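Local coordinates for alpha-acetolactate decarboxylase (Bacillus subtilis subsp. subtilis str. 168, PDB 5XNE) that catalyses the decarboxylation of (2S)-2-acetolactate to (R)-acetoin, a product that the cell can excrete, at the interface of chains A and B. Residues are numbered along the deposited sequence; one frame, centred on the assembly and turned at random. Chains: chain A/B, Alpha-acetolactate decarboxylase.

Contact 1: the interface of chains A and B. Residues chain A 104-105, 108, 201, 203; chain B 209-211, 215-216.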
ATOM      1  N   PRO A 104       4.349 -19.488   2.453  1.00 16.98           N
ATOM      2  CA  PRO A 104       3.238 -19.670   3.395  1.00 20.32           C
ATOM      3  C   PRO A 104       1.966 -18.989   2.891  1.00 18.88           C
ATOM      4  O   PRO A 104       0.860 -19.448   3.166  1.00 15.40           O
ATOM      5  CB  PRO A 104       3.751 -19.005   4.678  1.00 18.63           C
ATOM      6  CG  PRO A 104       5.229 -19.040   4.557  1.00 21.51           C
ATOM      7  CD  PRO A 104       5.524 -18.879   3.099  1.00 20.34           C
ATOM      8  N   SER A 105       2.130 -17.908   2.137  1.00 14.82           N
ATOM      9  CA  SER A 105       0.986 -17.173   1.613  1.00 12.69           C
ATOM     10  C   SER A 105       1.377 -16.249   0.462  1.00 12.95           C
ATOM     11  O   SER A 105       2.405 -15.577   0.536  1.00 15.50           O
ATOM     12  CB  SER A 105       0.329 -16.342   2.720  1.00 12.42           C
ATOM     13  OG  SER A 105      -0.704 -15.518   2.199  1.00 10.39           O
ATOM     14  N   LEU A 108       1.462 -12.140   1.533  1.00  8.12           N
ATOM     15  CA  LEU A 108       2.481 -11.492   2.361  1.00  8.21           C
ATOM     16  C   LEU A 108       3.613 -10.949   1.508  1.00  7.06           C
ATOM     17  O   LEU A 108       3.681 -11.219   0.323  1.00  7.87           O
ATOM     18  CB  LEU A 108       3.042 -12.463   3.403  1.00  9.02           C
ATOM     19  CG  LEU A 108       1.987 -13.133   4.284  1.00 11.11           C
ATOM     20  CD1 LEU A 108       2.682 -14.118   5.232  1.00 12.02           C
ATOM     21  CD2 LEU A 108       1.185 -12.100   5.053  1.00 14.90           C
ATOM     22  N   GLN A 201      10.292 -13.306   5.413  1.00  8.88           N
ATOM     23  CA  GLN A 201       8.863 -12.998   5.369  1.00  9.83           C
ATOM     24  C   GLN A 201       8.585 -11.728   6.169  1.00 10.05           C
ATOM     25  O   GLN A 201       9.080 -11.578   7.288  1.00 11.68           O
ATOM     26  CB  GLN A 201       8.058 -14.188   5.928  1.00 11.35           C
ATOM     27  CG  GLN A 201       6.580 -13.899   6.139  1.00 14.52           C
ATOM     28  CD  GLN A 201       5.838 -15.093   6.715  1.00 18.70           C
ATOM     29  OE1 GLN A 201       5.847 -16.176   6.136  1.00 21.00           O
ATOM     30  NE2 GLN A 201       5.199 -14.899   7.862  1.00 19.94           N
ATOM     31  N   MET A 203       5.476  -8.896   7.553  1.00  9.16           N
ATOM     32  CA  MET A 203       4.040  -8.704   7.812  1.00  8.80           C
ATOM     33  C   MET A 203       3.587  -7.258   7.719  1.00 11.46           C
ATOM     34  O   MET A 203       2.422  -6.961   7.947  1.00  9.93           O
ATOM     35  CB  MET A 203       3.667  -9.216   9.207  1.00 13.23           C
ATOM     36  CG  MET A 203       4.035 -10.651   9.470  1.00 14.55           C
ATOM     37  SD  MET A 203       3.179 -11.746   8.333  1.00 19.09           S
ATOM     38  CE  MET A 203       1.519 -11.777   9.045  1.00 14.02           C
TER
ATOM     39  N   LEU B 209      -0.384  -6.680   8.165  1.00  7.81           N
ATOM     40  CA  LEU B 209      -1.124  -7.876   7.754  1.00  7.43           C
ATOM     41  C   LEU B 209      -1.388  -8.784   8.951  1.00  6.68           C
ATOM     42  O   LEU B 209      -0.526  -8.950   9.806  1.00  8.58           O
ATOM     43  CB  LEU B 209      -0.341  -8.637   6.682  1.00  8.57           C
ATOM     44  CG  LEU B 209       0.102  -7.738   5.514  1.00  9.95           C
ATOM     45  CD1 LEU B 209       1.020  -8.505   4.556  1.00 15.94           C
ATOM     46  CD2 LEU B 209      -1.145  -7.204   4.828  1.00 10.31           C
ATOM     47  N   PRO B 210      -2.589  -9.373   9.011  1.00  6.04           N
ATOM     48  CA  PRO B 210      -2.913 -10.232  10.159  1.00  6.75           C
ATOM     49  C   PRO B 210      -2.180 -11.563  10.126  1.00  8.88           C
ATOM     50  O   PRO B 210      -1.904 -12.095   9.056  1.00 10.09           O
ATOM     51  CB  PRO B 210      -4.422 -10.451  10.032  1.00 10.20           C
ATOM     52  CG  PRO B 210      -4.736 -10.229   8.593  1.00 12.86           C
ATOM     53  CD  PRO B 210      -3.699  -9.265   8.047  1.00  7.97           C
ATOM     54  N   ASN B 211      -1.876 -12.088  11.308  1.00  8.69           N
ATOM     55  CA  ASN B 211      -1.244 -13.390  11.415  1.00 10.06           C
ATOM     56  C   ASN B 211      -2.320 -14.441  11.611  1.00 12.51           C
ATOM     57  O   ASN B 211      -2.394 -15.085  12.654  1.00 14.70           O
ATOM     58  CB  ASN B 211      -0.248 -13.401  12.567  1.00 12.38           C
ATOM     59  CG  ASN B 211       0.614 -14.632  12.568  1.00 21.01           C
ATOM     60  OD1 ASN B 211       0.924 -15.184  11.516  1.00 22.89           O
ATOM     61  ND2 ASN B 211       1.014 -15.070  13.752  1.00 23.41           N
ATOM     62  N   PHE B 215      -6.370 -15.149   6.617  1.00  9.16           N
ATOM     63  CA  PHE B 215      -5.760 -14.178   5.726  1.00  8.17           C
ATOM     64  C   PHE B 215      -4.705 -14.845   4.852  1.00  8.93           C
ATOM     65  O   PHE B 215      -4.640 -14.588   3.653  1.00  9.45           O
ATOM     66  CB  PHE B 215      -5.133 -13.020   6.502  1.00  7.50           C
ATOM     67  CG  PHE B 215      -4.500 -11.997   5.604  1.00  6.47           C
ATOM     68  CD1 PHE B 215      -5.284 -11.030   4.982  1.00  7.85           C
ATOM     69  CD2 PHE B 215      -3.134 -12.025   5.344  1.00  9.29           C
ATOM     70  CE1 PHE B 215      -4.711 -10.096   4.124  1.00  8.48           C
ATOM     71  CE2 PHE B 215      -2.548 -11.091   4.477  1.00  7.79           C
ATOM     72  CZ  PHE B 215      -3.343 -10.129   3.875  1.00  7.99           C
ATOM     73  N   PHE B 216      -3.868 -15.687   5.451  1.00  8.83           N
ATOM     74  CA  PHE B 216      -2.826 -16.388   4.690  1.00  8.77           C
ATOM     75  C   PHE B 216      -3.420 -17.148   3.494  1.00  9.53           C
ATOM     76  O   PHE B 216      -2.856 -17.154   2.386  1.00 10.42           O
ATOM     77  CB  PHE B 216      -2.071 -17.382   5.574  1.00  9.53           C
ATOM     78  CG  PHE B 216      -0.971 -16.776   6.407  1.00 10.10           C
ATOM     79  CD1 PHE B 216      -1.129 -15.535   7.024  1.00  9.72           C
ATOM     80  CD2 PHE B 216       0.218 -17.470   6.601  1.00 14.01           C
ATOM     81  CE1 PHE B 216      -0.126 -15.002   7.799  1.00 11.61           C
ATOM     82  CE2 PHE B 216       1.245 -16.935   7.383  1.00 13.81           C
ATOM     83  CZ  PHE B 216       1.071 -15.706   7.987  1.00 13.80           C
TER
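Between A:Met203 and B:Leu209 the backbones are joined by a nearly straight hydrogen bond (170° at H), from the amide N of B:Leu209 to A:Met203 O, 2.8 Å away and close to the line of the C=O. The side chains then close around B:Phe216, a residue of the short helix 213-217. One methyl of A:Leu108, CD1, lies over a face of its ring in a CH-pi contact, shifted toward the rim and 3.6 Å from CZ. The other branch, CD2, meets B:Leu209 CD1 and reaches the edge of the B:Phe215 ring, so a forked leucine suits a place between three apolar neighbours. A:Met203, bent at chi2 and chi3 (-62° and -77°), curls its flexible chain to bring CE within 3.8 Å of B:Phe216 CE1. At the ring's root, A:Ser105 is small enough to pack its CB against the helix while its hydroxyl OG donates to a lone pair of B:Phe216 O at 2.7 Å. An alanine in place of B:Phe216 would probably open a gap beside A:Leu108 and A:Met203, leaving CD1 without its ring. In the deposited dimer the patch probably fastens helix 213-217 of one chain against a mostly apolar surface of the other.

Contact 2: the interface of chains A and B. Residues chain A 3, 204-207; chain B 3, 204-207.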
ATOM      1  N   GLN A   3       9.181  -5.189   8.546  1.00 13.72           N
ATOM      2  CA  GLN A   3       8.523  -4.454   7.474  1.00 11.16           C
ATOM      3  C   GLN A   3       9.352  -4.355   6.208  1.00  7.92           C
ATOM      4  O   GLN A   3      10.583  -4.438   6.241  1.00  9.02           O
ATOM      5  CB  GLN A   3       8.181  -3.036   7.933  1.00 10.37           C
ATOM      6  CG  GLN A   3       9.417  -2.187   8.246  1.00 12.24           C
ATOM      7  CD  GLN A   3       9.098  -0.737   8.575  1.00 14.14           C
ATOM      8  OE1 GLN A   3       7.983  -0.402   8.964  1.00 16.85           O
ATOM      9  NE2 GLN A   3      10.094   0.132   8.428  1.00 14.89           N
ATOM     10  N   ASN A 204       4.521  -6.352   7.437  1.00  9.36           N
ATOM     11  CA  ASN A 204       4.207  -4.936   7.325  1.00  9.50           C
ATOM     12  C   ASN A 204       4.806  -4.359   6.058  1.00  8.51           C
ATOM     13  O   ASN A 204       5.897  -4.759   5.655  1.00  9.94           O
ATOM     14  CB  ASN A 204       4.759  -4.121   8.507  1.00 12.94           C
ATOM     15  CG  ASN A 204       4.065  -4.416   9.823  1.00 16.08           C
ATOM     16  OD1 ASN A 204       3.139  -3.697  10.238  1.00 14.37           O
ATOM     17  ND2 ASN A 204       4.537  -5.449  10.508  1.00 14.70           N
ATOM     18  N   MET A 205       4.108  -3.407   5.450  1.00  8.18           N
ATOM     19  CA  MET A 205       4.719  -2.564   4.430  1.00  8.01           C
ATOM     20  C   MET A 205       4.527  -1.121   4.854  1.00  7.99           C
ATOM     21  O   MET A 205       3.379  -0.690   5.035  1.00  9.48           O
ATOM     22  CB  MET A 205       4.102  -2.771   3.053  1.00 11.39           C
ATOM     23  CG  MET A 205       4.705  -1.799   2.038  1.00 17.55           C
ATOM     24  SD  MET A 205       3.711  -1.514   0.586  1.00 33.02           S
ATOM     25  CE  MET A 205       2.204  -0.888   1.306  1.00 19.29           C
ATOM     26  N   ASN A 206       5.620  -0.376   5.002  1.00  6.69           N
ATOM     27  CA  ASN A 206       5.491   1.047   5.299  1.00  7.37           C
ATOM     28  C   ASN A 206       5.843   1.865   4.079  1.00  6.99           C
ATOM     29  O   ASN A 206       7.003   1.910   3.677  1.00  7.01           O
ATOM     30  CB  ASN A 206       6.366   1.510   6.453  1.00  9.93           C
ATOM     31  CG  ASN A 206       6.199   3.026   6.705  1.00 10.71           C
ATOM     32  OD1 ASN A 206       5.327   3.439   7.446  1.00 15.82           O
ATOM     33  ND2 ASN A 206       6.993   3.843   6.012  1.00 15.54           N
ATOM     34  N   LEU A 207       4.830   2.499   3.504  1.00  6.61           N
ATOM     35  CA  LEU A 207       5.021   3.388   2.362  1.00  7.04           C
ATOM     36  C   LEU A 207       5.329   4.811   2.807  1.00  8.35           C
ATOM     37  O   LEU A 207       4.546   5.421   3.542  1.00  8.23           O
ATOM     38  CB  LEU A 207       3.765   3.375   1.492  1.00  7.26           C
ATOM     39  CG  LEU A 207       3.694   4.389   0.354  1.00  5.87           C
ATOM     40  CD1 LEU A 207       4.797   4.148  -0.668  1.00  8.59           C
ATOM     41  CD2 LEU A 207       2.327   4.314  -0.303  1.00 10.15           C
TER
ATOM     42  N   GLN B   3       1.624   8.957   9.972  1.00 13.86           N
ATOM     43  CA  GLN B   3       1.206   7.796   9.205  1.00 11.68           C
ATOM     44  C   GLN B   3      -0.263   7.474   9.381  1.00  8.48           C
ATOM     45  O   GLN B   3      -0.870   7.780  10.416  1.00  9.79           O
ATOM     46  CB  GLN B   3       2.031   6.566   9.592  1.00 11.12           C
ATOM     47  CG  GLN B   3       1.745   6.050  10.998  1.00 11.94           C
ATOM     48  CD  GLN B   3       2.464   4.751  11.321  1.00 14.19           C
ATOM     49  OE1 GLN B   3       3.417   4.362  10.643  1.00 16.77           O
ATOM     50  NE2 GLN B   3       2.011   4.075  12.371  1.00 14.45           N
ATOM     51  N   ASN B 204       2.889   8.886   5.288  1.00 10.06           N
ATOM     52  CA  ASN B 204       3.190   7.464   5.386  1.00  9.11           C
ATOM     53  C   ASN B 204       1.914   6.658   5.497  1.00  8.63           C
ATOM     54  O   ASN B 204       0.944   7.108   6.109  1.00 10.09           O
ATOM     55  CB  ASN B 204       4.050   7.124   6.615  1.00 12.30           C
ATOM     56  CG  ASN B 204       5.458   7.677   6.542  1.00 15.73           C
ATOM     57  OD1 ASN B 204       6.411   6.967   6.177  1.00 14.08           O
ATOM     58  ND2 ASN B 204       5.606   8.938   6.926  1.00 14.61           N
ATOM     59  N   MET B 205       1.922   5.465   4.920  1.00  7.51           N
ATOM     60  CA  MET B 205       0.893   4.484   5.223  1.00  8.64           C
ATOM     61  C   MET B 205       1.590   3.214   5.664  1.00  7.91           C
ATOM     62  O   MET B 205       2.393   2.664   4.900  1.00  9.39           O
ATOM     63  CB  MET B 205      -0.001   4.186   4.027  1.00 11.74           C
ATOM     64  CG  MET B 205      -1.001   3.083   4.366  1.00 17.86           C
ATOM     65  SD  MET B 205      -1.607   2.179   2.958  1.00 33.47           S
ATOM     66  CE  MET B 205      -0.094   1.530   2.267  1.00 19.38           C
ATOM     67  N   ASN B 206       1.290   2.748   6.874  1.00  6.66           N
ATOM     68  CA  ASN B 206       1.847   1.475   7.319  1.00  7.20           C
ATOM     69  C   ASN B 206       0.782   0.408   7.320  1.00  6.71           C
ATOM     70  O   ASN B 206      -0.146   0.456   8.132  1.00  6.93           O
ATOM     71  CB  ASN B 206       2.460   1.534   8.711  1.00 10.58           C
ATOM     72  CG  ASN B 206       3.041   0.164   9.123  1.00 10.72           C
ATOM     73  OD1 ASN B 206       4.190  -0.129   8.846  1.00 16.76           O
ATOM     74  ND2 ASN B 206       2.204  -0.699   9.707  1.00 14.67           N
ATOM     75  N   LEU B 207       0.942  -0.547   6.415  1.00  7.13           N
ATOM     76  CA  LEU B 207       0.026  -1.674   6.293  1.00  6.60           C
ATOM     77  C   LEU B 207       0.472  -2.828   7.177  1.00  7.96           C
ATOM     78  O   LEU B 207       1.594  -3.320   7.039  1.00  7.95           O
ATOM     79  CB  LEU B 207      -0.044  -2.125   4.837  1.00  7.35           C
ATOM     80  CG  LEU B 207      -0.805  -3.418   4.567  1.00  6.34           C
ATOM     81  CD1 LEU B 207      -2.273  -3.311   4.984  1.00  8.33           C
ATOM     82  CD2 LEU B 207      -0.690  -3.779   3.095  1.00  9.98           C
TER
HETATM   83  O   HOH W   1       5.906  -1.346  10.235  1.00 21.60           O
HETATM   84  O   HOH W   2       5.422   5.282   9.247  1.00 22.04           O
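A:Met205 and B:Leu207 pair in antiparallel fashion, with B:Leu207 N donating to A:Met205 O at 2.8 Å and A:Met205 N to B:Leu207 O at 3.0 Å. The exchanged pair, A:Leu207 with B:Met205, repeats both bonds, and A:Asn206 and B:Asn206 form the middle pair of three antiparallel bridges. On one side of the paired strands the thioether chains converge tip to tip, A:Met205 CE lying 3.5 Å from B:Met205 CE, a tight methyl contact. Each chain leaves with CG anti to the backbone N (chi1 176°) and bends at chi3, a turn that an unbranched, flexible methionine can make.

Asparagines occupy the other side, where an amide can donate and accept at once. A:Asn206 ND2 gives a nearly straight bond (174° at H) to a lone pair of the side-chain carbonyl oxygen B:Asn204 OD1, 3.2 Å away; the acceptor lies almost in the donor's amide plane. B:Asn206 ND2 makes the matching bond to A:Asn204 OD1, slightly tilted from the carbonyl plane. The Asn206 amide oxygens are tied through water to the glutamine across the interface: water 2 lies 2.6 Å from A:Asn206 OD1 and also contacts B:Gln3 OE1, while water 1 links the exchanged pair. The extended glutamine reaches from strand 3-7 and, through the water, is likely to limit the asparagine amide's rotation. Strands 204-208 of the two chains thereby form a continuous intermolecular sheet across the two-fold, with strand 3-7 of each chain contributing its glutamine alongside.

Contact 3: the interface of chains A and B. Residues chain A 11, 215-218, 220; chain B 105, 107-108, 163.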
ATOM      1  N   THR A  11       3.896   3.858  -9.705  1.00 10.11           N
ATOM      2  CA  THR A  11       3.128   4.679 -10.638  1.00 11.44           C
ATOM      3  C   THR A  11       3.672   6.109 -10.748  1.00 10.61           C
ATOM      4  O   THR A  11       3.510   6.746 -11.795  1.00 11.72           O
ATOM      5  CB  THR A  11       1.657   4.722 -10.265  1.00 11.43           C
ATOM      6  OG1 THR A  11       1.511   5.217  -8.931  1.00 11.04           O
ATOM      7  CG2 THR A  11       1.038   3.318 -10.391  1.00 15.25           C
ATOM      8  N   PHE A 215       6.265  15.068  -6.851  1.00  9.10           N
ATOM      9  CA  PHE A 215       5.368  13.997  -6.448  1.00  8.07           C
ATOM     10  C   PHE A 215       3.979  14.549  -6.142  1.00  8.64           C
ATOM     11  O   PHE A 215       2.981  13.967  -6.539  1.00  8.91           O
ATOM     12  CB  PHE A 215       5.903  13.246  -5.230  1.00  7.36           C
ATOM     13  CG  PHE A 215       5.002  12.123  -4.806  1.00  6.10           C
ATOM     14  CD1 PHE A 215       5.047  10.909  -5.474  1.00  7.10           C
ATOM     15  CD2 PHE A 215       4.079  12.298  -3.780  1.00  9.21           C
ATOM     16  CE1 PHE A 215       4.206   9.870  -5.112  1.00  8.60           C
ATOM     17  CE2 PHE A 215       3.219  11.249  -3.412  1.00  7.44           C
ATOM     18  CZ  PHE A 215       3.288  10.042  -4.088  1.00  7.71           C
ATOM     19  N   PHE A 216       3.913  15.657  -5.412  1.00  8.56           N
ATOM     20  CA  PHE A 216       2.618  16.272  -5.090  1.00  8.56           C
ATOM     21  C   PHE A 216       1.784  16.530  -6.358  1.00 11.30           C
ATOM     22  O   PHE A 216       0.563  16.299  -6.385  1.00 11.17           O
ATOM     23  CB  PHE A 216       2.805  17.596  -4.347  1.00  9.39           C
ATOM     24  CG  PHE A 216       3.055  17.456  -2.867  1.00 10.40           C
ATOM     25  CD1 PHE A 216       3.857  16.436  -2.361  1.00 10.13           C
ATOM     26  CD2 PHE A 216       2.501  18.368  -1.976  1.00 14.12           C
ATOM     27  CE1 PHE A 216       4.095  16.331  -1.012  1.00 11.11           C
ATOM     28  CE2 PHE A 216       2.735  18.262  -0.605  1.00 13.63           C
ATOM     29  CZ  PHE A 216       3.538  17.246  -0.125  1.00 12.23           C
ATOM     30  N   ASN A 217       2.456  16.995  -7.412  1.00 10.60           N
ATOM     31  CA  ASN A 217       1.777  17.404  -8.641  1.00 14.75           C
ATOM     32  C   ASN A 217       1.664  16.310  -9.705  1.00 15.42           C
ATOM     33  O   ASN A 217       1.077  16.531 -10.766  1.00 18.50           O
ATOM     34  CB  ASN A 217       2.495  18.619  -9.240  1.00 13.45           C
ATOM     35  CG  ASN A 217       2.410  19.843  -8.349  1.00 14.17           C
ATOM     36  OD1 ASN A 217       1.413  20.052  -7.662  1.00 20.18           O
ATOM     37  ND2 ASN A 217       3.459  20.673  -8.367  1.00 15.58           N
ATOM     38  N   ALA A 218       2.233  15.140  -9.438  1.00 11.77           N
ATOM     39  CA  ALA A 218       2.202  14.032 -10.395  1.00 13.74           C
ATOM     40  C   ALA A 218       0.786  13.554 -10.707  1.00 17.09           C
ATOM     41  O   ALA A 218      -0.111  13.605  -9.859  1.00 13.28           O
ATOM     42  CB  ALA A 218       3.031  12.860  -9.880  1.00 14.27           C
ATOM     43  N   LEU A 220      -1.182  10.407 -11.110  1.00 17.24           N
ATOM     44  CA  LEU A 220      -1.064   9.001 -10.761  1.00 18.35           C
ATOM     45  C   LEU A 220      -2.366   8.256 -11.013  1.00 23.68           C
ATOM     46  O   LEU A 220      -2.647   7.240 -10.370  1.00 25.54           O
ATOM     47  CB  LEU A 220      -0.648   8.853  -9.297  1.00 14.18           C
ATOM     48  CG  LEU A 220       0.640   9.577  -8.903  1.00 13.16           C
ATOM     49  CD1 LEU A 220       1.049   9.248  -7.472  1.00 14.33           C
ATOM     50  CD2 LEU A 220       1.757   9.209  -9.873  1.00 17.03           C
TER
ATOM     51  N   SER B 105      -2.323  17.812  -2.501  1.00 15.30           N
ATOM     52  CA  SER B 105      -2.060  16.778  -3.494  1.00 13.12           C
ATOM     53  C   SER B 105      -3.064  15.634  -3.396  1.00 12.98           C
ATOM     54  O   SER B 105      -3.427  15.215  -2.299  1.00 16.34           O
ATOM     55  CB  SER B 105      -0.641  16.220  -3.328  1.00 12.50           C
ATOM     56  OG  SER B 105      -0.426  15.090  -4.167  1.00 10.74           O
ATOM     57  N   ASN B 107      -2.202  12.779  -4.162  1.00 10.16           N
ATOM     58  CA  ASN B 107      -1.320  11.625  -4.044  1.00  8.32           C
ATOM     59  C   ASN B 107      -0.906  11.340  -2.604  1.00  8.40           C
ATOM     60  O   ASN B 107      -0.047  10.492  -2.363  1.00  8.59           O
ATOM     61  CB  ASN B 107      -0.080  11.835  -4.914  1.00  8.02           C
ATOM     62  CG  ASN B 107      -0.441  12.120  -6.353  1.00  9.89           C
ATOM     63  OD1 ASN B 107      -1.419  11.579  -6.878  1.00 10.42           O
ATOM     64  ND2 ASN B 107       0.346  12.975  -7.006  1.00  8.87           N
ATOM     65  N   LEU B 108      -1.506  12.062  -1.663  1.00  8.01           N
ATOM     66  CA  LEU B 108      -1.211  11.890  -0.244  1.00  8.35           C
ATOM     67  C   LEU B 108      -2.413  11.325   0.488  1.00  7.46           C
ATOM     68  O   LEU B 108      -3.501  11.261  -0.064  1.00  7.63           O
ATOM     69  CB  LEU B 108      -0.804  13.214   0.399  1.00  9.11           C
ATOM     70  CG  LEU B 108       0.375  13.927  -0.260  1.00 10.72           C
ATOM     71  CD1 LEU B 108       0.630  15.246   0.481  1.00 11.23           C
ATOM     72  CD2 LEU B 108       1.604  13.041  -0.262  1.00 13.80           C
ATOM     73  N   TYR B 163      -3.702   4.868  -5.932  1.00 10.05           N
ATOM     74  CA  TYR B 163      -2.729   3.768  -5.943  1.00 11.21           C
ATOM     75  C   TYR B 163      -2.888   2.803  -4.756  1.00 11.48           C
ATOM     76  O   TYR B 163      -2.350   1.697  -4.781  1.00 12.84           O
ATOM     77  CB  TYR B 163      -1.288   4.302  -6.006  1.00 10.10           C
ATOM     78  CG  TYR B 163      -0.880   5.236  -4.896  1.00  9.44           C
ATOM     79  CD1 TYR B 163      -0.680   4.771  -3.587  1.00  7.77           C
ATOM     80  CD2 TYR B 163      -0.654   6.586  -5.154  1.00  8.68           C
ATOM     81  CE1 TYR B 163      -0.302   5.630  -2.572  1.00  7.60           C
ATOM     82  CE2 TYR B 163      -0.262   7.446  -4.147  1.00  7.05           C
ATOM     83  CZ  TYR B 163      -0.083   6.967  -2.855  1.00  7.28           C
ATOM     84  OH  TYR B 163       0.289   7.811  -1.853  1.00  8.22           O
TER
HETATM   85  O   HOH W   3      -2.808  11.863  -9.166  1.00 15.35           O
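This is a helix-to-loop interface between two copies of one protein, in which B:Asn107 reads backbone carbonyls of chain A and ties the end of helix 213-217 to the opposite subunit in the deposited dimer. Its amide nitrogen ND2 supplies both hydrogens: one bond goes to A:Phe215 O at 2.9 Å, the other, nearly straight (176° at H), to A:Ala218 O at 3.0 Å. Both acceptors lie near the amide plane, a pair of carbonyls that suits the two-hydrogen NH2 of asparagine. Across the same amide, OD1 lies 2.7 Å from water 3, which in turn lies 2.9 Å from A:Leu220 N. With chi1 at -55°, CG stands anti to the carbonyl carbon and directs the amide toward these partners. A:Leu220 presses CD1 against the amide carbon, and the same methyl reaches B:Tyr163 CD2 at 3.9 Å, while the rim of A:Phe215 packs against B:Asn107 CB. Behind this first shell, B:Tyr163 OH donates to B:Asn107 O at 2.7 Å, and B:Ser105 OG accepts from B:Asn107 N while its own hydrogen goes to A:Phe216 O; the B:Asn107 backbone is thereby held at N and O. The site joins the exit of helix 213-217 in chain A to the segment before strand 109-115 and the 3-10 helix 162-164 in chain B.

The three contacts run along one two-fold interface, their C-alpha centres about 15 Å apart from contact 1 to contact 2, 17 Å from contact 2 to contact 3, and 28 Å between contacts 1 and 3. Contact 2 lies at the axis, and contacts 1 and 3 flank it with the chains exchanged: Ser105, Leu108, Phe215 and Phe216 serve in both. Strand 204-208 begins directly after Met203 of contact 1 and is followed by helix 213-217. Chain A thus runs from contact 1 through contact 2 to contact 3, and chain B in reverse, which would tie the flanks to the central strand pairing if this dimer is functional.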